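2-hydroxyhepta-2,4-diene-1,7-dioate isomerase (PDB 3QDF) probably acts as a metal-dependent isomerase of the fumarylacetoacetate hydrolase family, binding zinc and working on small oxo-acid substrates. Local coordinates at residues L7-I10 against G15-F18; I94-N99 against A222-L227; V107-P112 against N151-R156; G122-V127 against H211-I216. All coordinates share one frame; numbering follows the deposited sequence.

Contact 1: L7-I10 against G15-F18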
loop_
_atom_site.group_PDB
_atom_site.type_symbol
_atom_site.label_atom_id
_atom_site.label_comp_id
_atom_site.label_asym_id
_atom_site.label_seq_id
_atom_site.Cartn_x
_atom_site.Cartn_y
_atom_site.Cartn_z
ATOM N N LEU A 7 9.292 -2.907 8.251
ATOM C CA LEU A 7 9.895 -1.605 8.020
ATOM C C LEU A 7 8.818 -0.543 7.931
ATOM O O LEU A 7 7.931 -0.627 7.082
ATOM C CB LEU A 7 10.712 -1.616 6.719
ATOM C CG LEU A 7 11.362 -0.271 6.369
ATOM C CD1 LEU A 7 12.520 0.017 7.359
ATOM C CD2 LEU A 7 11.850 -0.221 4.921
ATOM N N GLY A 8 8.910 0.462 8.794
ATOM C CA GLY A 8 7.997 1.604 8.757
ATOM C C GLY A 8 8.727 2.943 8.848
ATOM O O GLY A 8 9.963 3.004 8.929
ATOM N N ARG A 9 7.954 4.022 8.822
ATOM C CA ARG A 9 8.485 5.352 9.013
ATOM C C ARG A 9 7.737 6.012 10.158
ATOM O O ARG A 9 6.527 5.826 10.317
ATOM C CB ARG A 9 8.340 6.172 7.740
ATOM C CG ARG A 9 9.385 5.848 6.700
ATOM C CD ARG A 9 9.099 6.550 5.365
ATOM N NE ARG A 9 9.381 7.997 5.407
ATOM C CZ ARG A 9 8.455 8.956 5.452
ATOM N NH1 ARG A 9 7.161 8.659 5.476
ATOM N NH2 ARG A 9 8.827 10.231 5.470
ATOM N N ILE A 10 8.470 6.778 10.958
ATOM C CA ILE A 10 7.920 7.356 12.171
ATOM C C ILE A 10 8.336 8.819 12.337
ATOM O O ILE A 10 9.415 9.234 11.887
ATOM C CB ILE A 10 8.341 6.550 13.460
ATOM C CG1 ILE A 10 9.874 6.593 13.666
ATOM C CG2 ILE A 10 7.779 5.112 13.412
ATOM C CD1 ILE A 10 10.380 6.025 15.012
ATOM N N GLY A 15 12.645 13.372 15.496
ATOM C CA GLY A 15 12.311 13.623 14.089
ATOM C C GLY A 15 11.714 12.466 13.286
ATOM O O GLY A 15 11.093 11.557 13.839
ATOM N N VAL A 16 11.916 12.525 11.970
ATOM C CA VAL A 16 11.363 11.563 11.013
ATOM C C VAL A 16 12.446 10.539 10.661
ATOM O O VAL A 16 13.537 10.919 10.247
ATOM C CB VAL A 16 10.848 12.292 9.723
ATOM C CG1 VAL A 16 10.383 11.290 8.649
ATOM C CG2 VAL A 16 9.714 13.281 10.067
ATOM N N ALA A 17 12.133 9.251 10.824
ATOM C CA ALA A 17 13.079 8.166 10.544
ATOM C C ALA A 17 12.388 6.866 10.104
ATOM O O ALA A 17 11.217 6.620 10.419
ATOM C CB ALA A 17 13.957 7.897 11.782
ATOM N N PHE A 18 13.136 6.030 9.389
ATOM C CA PHE A 18 12.755 4.635 9.200
ATOM C C PHE A 18 12.892 3.935 10.547
ATOM O O PHE A 18 13.687 4.366 11.416
ATOM C CB PHE A 18 13.647 3.959 8.150
ATOM C CG PHE A 18 13.241 4.245 6.723
ATOM C CD1 PHE A 18 12.183 3.556 6.131
ATOM C CD2 PHE A 18 13.924 5.199 5.974
ATOM C CE1 PHE A 18 11.801 3.812 4.812
ATOM C CE2 PHE A 18 13.565 5.464 4.644
ATOM C CZ PHE A 18 12.503 4.773 4.060
#
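F18 lies over the stem of R9 where strands 7-10 and 15-18 run antiparallel as the two arms of a beta hairpin in the Rv2993c-like N-terminal region. The tight part is around the phenyl ring. R9 sends its CG over one face of F18, 4.0 Å from the ring centroid and displaced toward the rim, a CH-pi contact, while the R9 CD continues past CE1 and CZ. R9 and F18 form a non-hydrogen-bonded pair, which brings their backbones close and puts both side chains on the same face of the sheet. Two residues before R9 on the same strand, L7 adds a methyl: its CG is anti to the backbone N (chi1 179°), and L7 CD1 comes within 3.8 Å of F18 CD1. I36, from strand 32-38, touches both L7 and F18.

Toward the turn the pairing is by backbone. I10 N gives a 2.8 Å bond to A17 O and A17 N returns one of 2.9 Å to I10 O, with I10 and A17 turned to the face opposite R9 and F18. Packing thins toward V16, which is exposed to solvent. The R9 chain bends at chi3 (74°), and its guanidinium plane stands 73° from the F18 ring; NH1 is held by a hydrogen bond to A60 O. R9 NH2 stops 3.7 Å from V16 CG1.

Contact 2: I94-N99 against A222-L227. With EDO (1,2-ethanediol), chain F.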
loop_
_atom_site.group_PDB
_atom_site.type_symbol
_atom_site.label_atom_id
_atom_site.label_comp_id
_atom_site.label_asym_id
_atom_site.label_seq_id
_atom_site.Cartn_x
_atom_site.Cartn_y
_atom_site.Cartn_z
ATOM N N ILE A 94 -1.746 -1.828 -16.869
ATOM C CA ILE A 94 -1.099 -1.037 -15.833
ATOM C C ILE A 94 -1.457 0.437 -15.959
ATOM O O ILE A 94 -1.853 0.888 -17.025
ATOM C CB ILE A 94 0.433 -1.248 -15.804
ATOM C CG1 ILE A 94 1.106 -0.691 -17.056
ATOM C CG2 ILE A 94 0.774 -2.773 -15.607
ATOM C CD1 ILE A 94 2.595 -0.438 -16.853
ATOM N N PHE A 95 -1.336 1.165 -14.851
ATOM C CA PHE A 95 -1.559 2.607 -14.807
ATOM C C PHE A 95 -0.740 3.173 -13.666
ATOM O O PHE A 95 -0.137 2.421 -12.924
ATOM C CB PHE A 95 -3.042 2.960 -14.666
ATOM C CG PHE A 95 -3.707 2.392 -13.426
ATOM C CD1 PHE A 95 -4.250 1.115 -13.439
ATOM C CD2 PHE A 95 -3.811 3.158 -12.257
ATOM C CE1 PHE A 95 -4.889 0.582 -12.294
ATOM C CE2 PHE A 95 -4.452 2.653 -11.098
ATOM C CZ PHE A 95 -4.993 1.360 -11.118
ATOM N N LEU A 96 -0.710 4.495 -13.545
ATOM C CA LEU A 96 0.073 5.159 -12.517
ATOM C C LEU A 96 -0.813 6.001 -11.612
ATOM O O LEU A 96 -1.809 6.587 -12.055
ATOM C CB LEU A 96 1.155 6.050 -13.158
ATOM C CG LEU A 96 2.276 5.347 -13.937
ATOM C CD1 LEU A 96 3.040 6.326 -14.790
ATOM C CD2 LEU A 96 3.247 4.676 -12.934
ATOM N N LYS A 97 -0.429 6.037 -10.341
ATOM C CA LYS A 97 -0.900 7.030 -9.412
ATOM C C LYS A 97 0.300 7.897 -9.043
ATOM O O LYS A 97 1.408 7.363 -8.884
ATOM C CB LYS A 97 -1.504 6.367 -8.175
ATOM C CG LYS A 97 -2.863 5.671 -8.459
ATOM C CD LYS A 97 -3.234 4.692 -7.320
ATOM C CE LYS A 97 -3.961 5.413 -6.134
ATOM N NZ LYS A 97 -5.472 5.543 -6.347
ATOM N N PRO A 98 0.097 9.233 -8.907
ATOM C CA PRO A 98 1.192 10.141 -8.569
ATOM C C PRO A 98 1.543 9.967 -7.094
ATOM O O PRO A 98 0.657 9.671 -6.293
ATOM C CB PRO A 98 0.579 11.521 -8.831
ATOM C CG PRO A 98 -0.877 11.339 -8.497
ATOM C CD PRO A 98 -1.210 9.935 -8.957
ATOM N N ASN A 99 2.806 10.126 -6.719
ATOM C CA ASN A 99 3.148 9.962 -5.318
ATOM C C ASN A 99 2.490 11.020 -4.391
ATOM O O ASN A 99 2.434 10.844 -3.181
ATOM C CB ASN A 99 4.679 9.856 -5.106
ATOM C CG ASN A 99 5.425 11.149 -5.409
ATOM O OD1 ASN A 99 4.827 12.216 -5.590
ATOM N ND2 ASN A 99 6.759 11.055 -5.456
ATOM N N ALA A 222 9.722 -4.536 -17.529
ATOM C CA ALA A 222 9.969 -4.555 -18.972
ATOM C C ALA A 222 9.550 -3.230 -19.640
ATOM O O ALA A 222 9.974 -2.939 -20.760
ATOM C CB ALA A 222 9.251 -5.750 -19.653
ATOM N N VAL A 223 8.696 -2.466 -18.964
ATOM C CA VAL A 223 8.226 -1.168 -19.446
ATOM C C VAL A 223 9.136 -0.049 -18.888
ATOM O O VAL A 223 9.711 0.745 -19.635
ATOM C CB VAL A 223 6.757 -0.911 -19.013
ATOM C CG1 VAL A 223 6.297 0.485 -19.445
ATOM C CG2 VAL A 223 5.816 -1.996 -19.614
ATOM N N MET A 224 9.299 -0.032 -17.571
ATOM C CA MET A 224 9.944 1.088 -16.934
ATOM C C MET A 224 10.874 0.658 -15.799
ATOM O O MET A 224 10.586 -0.314 -15.071
ATOM C CB MET A 224 8.864 2.030 -16.386
ATOM C CG MET A 224 7.912 1.358 -15.372
ATOM S SD MET A 224 6.604 2.472 -14.796
ATOM C CE MET A 224 5.517 2.478 -16.234
ATOM N N THR A 225 11.970 1.396 -15.638
ATOM C CA THR A 225 12.841 1.215 -14.494
ATOM C C THR A 225 12.070 1.410 -13.196
ATOM O O THR A 225 11.284 2.375 -13.034
ATOM C CB THR A 225 14.063 2.184 -14.549
ATOM O OG1 THR A 225 14.903 1.806 -15.636
ATOM C CG2 THR A 225 14.872 2.146 -13.265
ATOM N N LEU A 226 12.309 0.489 -12.263
ATOM C CA LEU A 226 11.709 0.540 -10.952
ATOM C C LEU A 226 12.793 0.928 -9.972
ATOM O O LEU A 226 13.903 0.426 -10.049
ATOM C CB LEU A 226 11.109 -0.817 -10.583
ATOM C CG LEU A 226 9.811 -1.149 -11.321
ATOM C CD1 LEU A 226 9.536 -2.608 -11.092
ATOM C CD2 LEU A 226 8.621 -0.247 -10.808
ATOM N N LEU A 227 12.470 1.835 -9.060
ATOM C CA LEU A 227 13.465 2.391 -8.138
ATOM C C LEU A 227 13.211 1.939 -6.705
ATOM O O LEU A 227 12.080 1.640 -6.367
ATOM C CB LEU A 227 13.444 3.922 -8.247
ATOM C CG LEU A 227 13.820 4.455 -9.639
ATOM C CD1 LEU A 227 13.643 5.961 -9.715
ATOM C CD2 LEU A 227 15.283 4.055 -10.003
HETATM C C1 EDO F . 13.818 -1.221 -20.027
HETATM O O1 EDO F . 13.011 -2.335 -19.663
HETATM C C2 EDO F . 13.051 -0.015 -19.536
HETATM O O2 EDO F . 12.385 0.577 -20.657
#
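M224, I94 and L96 carry this small surface contact, and M224, with the largest share, faces the other two across the interface. Its CG sits between the backbone N and the carbonyl carbon (chi1 59°), the chain runs out straight to the sulfur, then bends at chi3 (76°), which brings the methyl round toward I94. M224 CE meets I94 CD1 tip to tip at 4.2 Å. M224 SD lies 4.4 Å from L96 CD2, so the sulfur and methyl of one side chain serve two different strand residues.

I94 and L96 can both be reached because they alternate along strand 94-97 and point the same way, toward the 222-227 segment, while F95 points away. These are loose apolar touches with no hydrogen bond across the interface, and all three residues also touch a neighbouring molecule in the crystal. V68 of strand 67-70 touches both L96 and M224, and I94 also rests on W219 and I220 of helix 213-223. A 1,2-ethanediol, probably from the crystallisation liquor, gives a hydrogen bond from O2 to V223 O at 2.9 Å.

The chain leaves the end of helix 213-223 here and passes beside strand 94-97 in the C-terminal domain of the fumarylacetoacetate hydrolase family. The same strand supplies K97, whose NZ forms a salt bridge with D152 OD1 of the zinc site.

Contact 3: V107-P112 against N151-R156. With ZN (zinc ion), chain B; EDO (1,2-ethanediol), chain D.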
loop_
_atom_site.group_PDB
_atom_site.type_symbol
_atom_site.label_atom_id
_atom_site.label_comp_id
_atom_site.label_asym_id
_atom_site.label_seq_id
_atom_site.Cartn_x
_atom_site.Cartn_y
_atom_site.Cartn_z
ATOM N N VAL A 107 -4.601 8.657 8.149
ATOM C CA VAL A 107 -4.748 9.975 7.527
ATOM C C VAL A 107 -6.039 9.965 6.705
ATOM O O VAL A 107 -6.297 8.982 6.007
ATOM C CB VAL A 107 -3.538 10.326 6.642
ATOM C CG1 VAL A 107 -3.739 11.688 5.964
ATOM C CG2 VAL A 107 -2.244 10.347 7.495
ATOM N N PRO A 108 -6.870 11.043 6.811
ATOM C CA PRO A 108 -8.136 11.037 6.071
ATOM C C PRO A 108 -7.987 10.968 4.536
ATOM O O PRO A 108 -7.099 11.588 3.966
ATOM C CB PRO A 108 -8.819 12.361 6.497
ATOM C CG PRO A 108 -8.195 12.721 7.825
ATOM C CD PRO A 108 -6.747 12.213 7.703
ATOM N N ILE A 109 -8.855 10.182 3.899
ATOM C CA ILE A 109 -9.061 10.229 2.460
ATOM C C ILE A 109 -10.043 11.363 2.295
ATOM O O ILE A 109 -11.076 11.373 2.965
ATOM C CB ILE A 109 -9.690 8.911 1.948
ATOM C CG1 ILE A 109 -8.751 7.732 2.223
ATOM C CG2 ILE A 109 -10.109 9.008 0.456
ATOM C CD1 ILE A 109 -9.457 6.365 2.255
ATOM N N ARG A 110 -9.711 12.336 1.447
ATOM C CA ARG A 110 -10.586 13.508 1.241
ATOM C C ARG A 110 -11.205 13.407 -0.143
ATOM O O ARG A 110 -10.493 13.425 -1.151
ATOM C CB ARG A 110 -9.814 14.827 1.421
ATOM C CG ARG A 110 -9.018 14.880 2.721
ATOM C CD ARG A 110 -8.314 16.205 2.976
ATOM N NE ARG A 110 -7.620 16.107 4.263
ATOM C CZ ARG A 110 -8.144 16.437 5.448
ATOM N NH1 ARG A 110 -9.381 16.921 5.541
ATOM N NH2 ARG A 110 -7.425 16.278 6.557
ATOM N N LEU A 111 -12.521 13.218 -0.168
ATOM C CA LEU A 111 -13.304 13.095 -1.393
ATOM C C LEU A 111 -13.557 14.484 -1.958
ATOM O O LEU A 111 -13.984 15.380 -1.216
ATOM C CB LEU A 111 -14.647 12.409 -1.092
ATOM C CG LEU A 111 -14.553 11.176 -0.182
ATOM C CD1 LEU A 111 -15.919 10.545 0.036
ATOM C CD2 LEU A 111 -13.601 10.145 -0.784
ATOM N N PRO A 112 -13.292 14.679 -3.270
ATOM C CA PRO A 112 -13.684 15.941 -3.891
ATOM C C PRO A 112 -15.183 16.145 -3.724
ATOM O O PRO A 112 -15.962 15.169 -3.800
ATOM C CB PRO A 112 -13.336 15.726 -5.366
ATOM C CG PRO A 112 -12.214 14.782 -5.339
ATOM C CD PRO A 112 -12.575 13.813 -4.221
ATOM N N ASN A 151 -4.596 1.184 -0.621
ATOM C CA ASN A 151 -5.999 1.450 -0.916
ATOM C C ASN A 151 -6.054 2.264 -2.203
ATOM O O ASN A 151 -5.774 3.485 -2.199
ATOM C CB ASN A 151 -6.678 2.221 0.239
ATOM C CG ASN A 151 -8.203 2.279 0.102
ATOM O OD1 ASN A 151 -8.749 2.040 -0.967
ATOM N ND2 ASN A 151 -8.890 2.608 1.200
ATOM N N ASP A 152 -6.404 1.595 -3.306
ATOM C CA ASP A 152 -6.474 2.264 -4.611
ATOM C C ASP A 152 -7.779 3.069 -4.755
ATOM O O ASP A 152 -8.737 2.665 -5.461
ATOM C CB ASP A 152 -6.339 1.231 -5.731
ATOM C CG ASP A 152 -6.318 1.869 -7.109
ATOM O OD1 ASP A 152 -6.092 3.098 -7.201
ATOM O OD2 ASP A 152 -6.515 1.143 -8.100
ATOM N N VAL A 153 -7.830 4.214 -4.085
ATOM C CA VAL A 153 -9.070 5.005 -4.081
ATOM C C VAL A 153 -9.375 5.541 -5.489
ATOM O O VAL A 153 -8.475 6.039 -6.183
ATOM C CB VAL A 153 -9.027 6.101 -2.999
ATOM C CG1 VAL A 153 -10.345 6.814 -2.925
ATOM C CG2 VAL A 153 -8.704 5.477 -1.643
ATOM N N SER A 154 -10.638 5.405 -5.912
ATOM C CA SER A 154 -11.012 5.599 -7.311
ATOM C C SER A 154 -12.367 6.306 -7.453
ATOM O O SER A 154 -13.405 5.793 -6.980
ATOM C CB SER A 154 -11.090 4.247 -8.029
ATOM O OG SER A 154 -9.948 3.434 -7.752
ATOM N N ALA A 155 -12.351 7.470 -8.106
ATOM C CA ALA A 155 -13.575 8.175 -8.491
ATOM C C ALA A 155 -14.160 7.528 -9.760
ATOM O O ALA A 155 -13.693 7.795 -10.883
ATOM C CB ALA A 155 -13.276 9.644 -8.721
ATOM N N ARG A 156 -15.179 6.686 -9.582
ATOM C CA ARG A 156 -15.774 5.911 -10.691
ATOM C C ARG A 156 -16.429 6.743 -11.800
ATOM O O ARG A 156 -16.347 6.382 -12.980
ATOM C CB ARG A 156 -16.794 4.886 -10.171
ATOM C CG ARG A 156 -16.254 3.803 -9.219
ATOM C CD ARG A 156 -15.093 2.991 -9.798
ATOM N NE ARG A 156 -14.775 1.820 -8.971
ATOM C CZ ARG A 156 -13.601 1.180 -8.957
ATOM N NH1 ARG A 156 -12.578 1.583 -9.717
ATOM N NH2 ARG A 156 -13.445 0.125 -8.162
HETATM ZN ZN ZN B . -6.718 -0.965 -8.158
HETATM C C1 EDO D . -8.023 -0.973 -10.759
HETATM O O1 EDO D . -7.621 -1.974 -9.798
HETATM C C2 EDO D . -9.412 -1.223 -11.361
HETATM O O2 EDO D . -10.150 0.017 -11.448
HETATM O O HOH W 1 -4.567 -1.410 -8.750
#
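I109 and V153 point at each other tip to tip, branch against branch: I109 CG2 is 4.0 Å from V153 CG1, and I109 CD1 is 4.1 Å from V153 CG2. V153 presents both methyls because CG1 is anti to its backbone N (chi1 -175°), which leaves CG2 beside that nitrogen. N151 comes in differently. Its side chain crosses that of I109 at about a right angle, and its ND2 lies 3.9 Å from I109 CD1, a polar group against a methyl with no bond between them. The other amide atom, N151 OD1, accepts from E121 N, which fixes the rotation of the amide close to a zinc ligand.

Between these two packing residues the backbone folds through an inverse gamma turn centred on D152, with a weak V153 N to N151 O bond. The turn sends D152 to the metal rather than to I109: D152 OD2 binds zinc at 2.1 Å and also accepts from K169 NZ. S154 OG donates to D152 O over 2.7 Å, from 39° above the carbonyl plane, and is also hydrogen-bonded to K169 NZ. The zinc is completed by E121, E123, a water and O1 of a 1,2-ethanediol. The residues on either side of this zinc ligand are thus the ones that pack on I109.

I109 belongs to strand 109-111, at one edge of a five-stranded sheet within this chain, next to and parallel with strand 257-265. N151 lies on strand 144-155 and V153 at the break in it; that strand runs antiparallel to strand 118-128, whose V118 touches V153, and helix 156-162 follows directly.

Contact 4: G122-V127 against H211-I216. With ZN (zinc ion), chain B.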
loop_
_atom_site.group_PDB
_atom_site.type_symbol
_atom_site.label_atom_id
_atom_site.label_comp_id
_atom_site.label_asym_id
_atom_site.label_seq_id
_atom_site.Cartn_x
_atom_site.Cartn_y
_atom_site.Cartn_z
ATOM N N GLY A 122 -9.014 -2.389 -1.731
ATOM C CA GLY A 122 -7.945 -2.990 -0.923
ATOM C C GLY A 122 -7.033 -3.809 -1.798
ATOM O O GLY A 122 -7.512 -4.615 -2.596
ATOM N N GLU A 123 -5.715 -3.601 -1.659
ATOM C CA GLU A 123 -4.735 -4.272 -2.514
ATOM C C GLU A 123 -3.444 -4.607 -1.787
ATOM O O GLU A 123 -2.927 -3.809 -0.971
ATOM C CB GLU A 123 -4.390 -3.403 -3.738
ATOM C CG GLU A 123 -5.616 -2.813 -4.409
ATOM C CD GLU A 123 -5.423 -2.373 -5.845
ATOM O OE1 GLU A 123 -4.298 -2.467 -6.424
ATOM O OE2 GLU A 123 -6.439 -1.902 -6.396
ATOM N N LEU A 124 -2.896 -5.775 -2.121
ATOM C CA LEU A 124 -1.530 -6.102 -1.739
ATOM C C LEU A 124 -0.570 -5.168 -2.484
ATOM O O LEU A 124 -0.675 -4.985 -3.695
ATOM C CB LEU A 124 -1.225 -7.560 -2.076
ATOM C CG LEU A 124 0.228 -7.997 -1.904
ATOM C CD1 LEU A 124 0.555 -8.176 -0.402
ATOM C CD2 LEU A 124 0.533 -9.285 -2.731
ATOM N N ALA A 125 0.367 -4.581 -1.756
ATOM C CA ALA A 125 1.337 -3.710 -2.378
ATOM C C ALA A 125 2.747 -4.299 -2.300
ATOM O O ALA A 125 3.171 -4.812 -1.252
ATOM C CB ALA A 125 1.297 -2.350 -1.730
ATOM N N ILE A 126 3.461 -4.186 -3.414
ATOM C CA ILE A 126 4.866 -4.560 -3.507
ATOM C C ILE A 126 5.704 -3.313 -3.303
ATOM O O ILE A 126 5.404 -2.265 -3.887
ATOM C CB ILE A 126 5.199 -5.085 -4.909
ATOM C CG1 ILE A 126 4.300 -6.266 -5.279
ATOM C CG2 ILE A 126 6.691 -5.482 -5.016
ATOM C CD1 ILE A 126 4.288 -6.574 -6.801
ATOM N N VAL A 127 6.744 -3.408 -2.471
ATOM C CA VAL A 127 7.734 -2.334 -2.402
ATOM C C VAL A 127 9.055 -2.832 -2.986
ATOM O O VAL A 127 9.583 -3.878 -2.559
ATOM C CB VAL A 127 7.918 -1.816 -0.956
ATOM C CG1 VAL A 127 8.872 -0.637 -0.946
ATOM C CG2 VAL A 127 6.545 -1.392 -0.395
ATOM N N HIS A 211 -2.398 -12.506 -12.364
ATOM C CA HIS A 211 -0.954 -12.390 -12.541
ATOM C C HIS A 211 -0.336 -12.252 -11.166
ATOM O O HIS A 211 -0.718 -11.365 -10.403
ATOM C CB HIS A 211 -0.660 -11.152 -13.380
ATOM C CG HIS A 211 -1.396 -11.131 -14.689
ATOM N ND1 HIS A 211 -1.025 -11.915 -15.761
ATOM C CD2 HIS A 211 -2.499 -10.448 -15.086
ATOM C CE1 HIS A 211 -1.845 -11.690 -16.773
ATOM N NE2 HIS A 211 -2.750 -10.805 -16.388
ATOM N N ASP A 212 0.588 -13.143 -10.833
ATOM C CA ASP A 212 1.162 -13.158 -9.496
ATOM C C ASP A 212 2.214 -12.056 -9.366
ATOM O O ASP A 212 2.455 -11.307 -10.325
ATOM C CB ASP A 212 1.668 -14.574 -9.100
ATOM C CG ASP A 212 2.843 -15.071 -9.959
ATOM O OD1 ASP A 212 3.416 -14.267 -10.712
ATOM O OD2 ASP A 212 3.202 -16.284 -9.872
ATOM N N VAL A 213 2.816 -11.943 -8.190
ATOM C CA VAL A 213 3.795 -10.879 -7.936
ATOM C C VAL A 213 4.953 -10.861 -8.935
ATOM O O VAL A 213 5.295 -9.810 -9.467
ATOM C CB VAL A 213 4.335 -10.917 -6.489
ATOM C CG1 VAL A 213 5.611 -10.083 -6.365
ATOM C CG2 VAL A 213 3.266 -10.386 -5.547
ATOM N N GLY A 214 5.546 -12.023 -9.195
ATOM C CA GLY A 214 6.634 -12.110 -10.164
ATOM C C GLY A 214 6.200 -11.696 -11.572
ATOM O O GLY A 214 6.935 -10.986 -12.255
ATOM N N ALA A 215 5.029 -12.152 -12.024
ATOM C CA ALA A 215 4.531 -11.768 -13.359
ATOM C C ALA A 215 4.290 -10.249 -13.460
ATOM O O ALA A 215 4.542 -9.615 -14.505
ATOM C CB ALA A 215 3.247 -12.540 -13.692
ATOM N N ILE A 216 3.805 -9.672 -12.374
ATOM C CA ILE A 216 3.544 -8.236 -12.325
ATOM C C ILE A 216 4.866 -7.461 -12.402
ATOM O O ILE A 216 5.016 -6.532 -13.206
ATOM C CB ILE A 216 2.752 -7.838 -11.049
ATOM C CG1 ILE A 216 1.299 -8.307 -11.149
ATOM C CG2 ILE A 216 2.808 -6.320 -10.826
ATOM C CD1 ILE A 216 0.547 -8.186 -9.823
HETATM ZN ZN ZN B . -6.718 -0.965 -8.158
HETATM O O HOH W 1 -4.567 -1.410 -8.750
#
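I126 meets V213 and I216, and L124 meets V213, through apolar atoms, mostly methyls, and the flat group next to them is the carboxylate of E123, which reaches the metal instead of the helix. Its two oxygens divide the work: E123 OE2 binds zinc at 2.0 Å, while OE1 takes a 2.6 Å hydrogen bond from a water that is itself a zinc ligand. OE1 also accepts from G235 N, so the group is gripped on both oxygens and its rotation is set.

I126 and V213 approach tip to tip, with I126 CD1 3.8 Å from V213 CG1. I126 CD1 also lies 4.3 Å from I216 CG2. L124 comes across V213 at about a right angle, with L124 CD2 4.1 Å from V213 CG2. D212 is the N-cap of this helix: its OD1 accepts from A215 N, 3.0 Å away and nearly along its C-O axis, which steadies the first turn.

Strand 118-128 is hydrogen-bonded on both sides, to strand 144-155 through E123, A125 and V127 and to strand 231-233 through I126. I144 touches both I126 and V213, and I232 packs on I216, placing the start of helix 213-223 against these three strands.

Overall arrangement
Contacts 3 and 4 are buried and largely apolar, yet each has a zinc ligand next in sequence to a packing residue: D152 and E123 bind the same ion, and D152 CB is 3.2 Å from E123 OE2. Contact 2 is a surface contact of similar methyl chemistry. It uses the chain as it leaves helix 213-223, whose start serves contact 4, and reaches contact 3 through K97 and D152. Contact 1 stands apart, about 24 Å centre to centre from each of the others, in the N-terminal region. Alone among the four it has hydrogen bonds across its segments, as expected for paired hairpin strands, and it lies away from the metal sites.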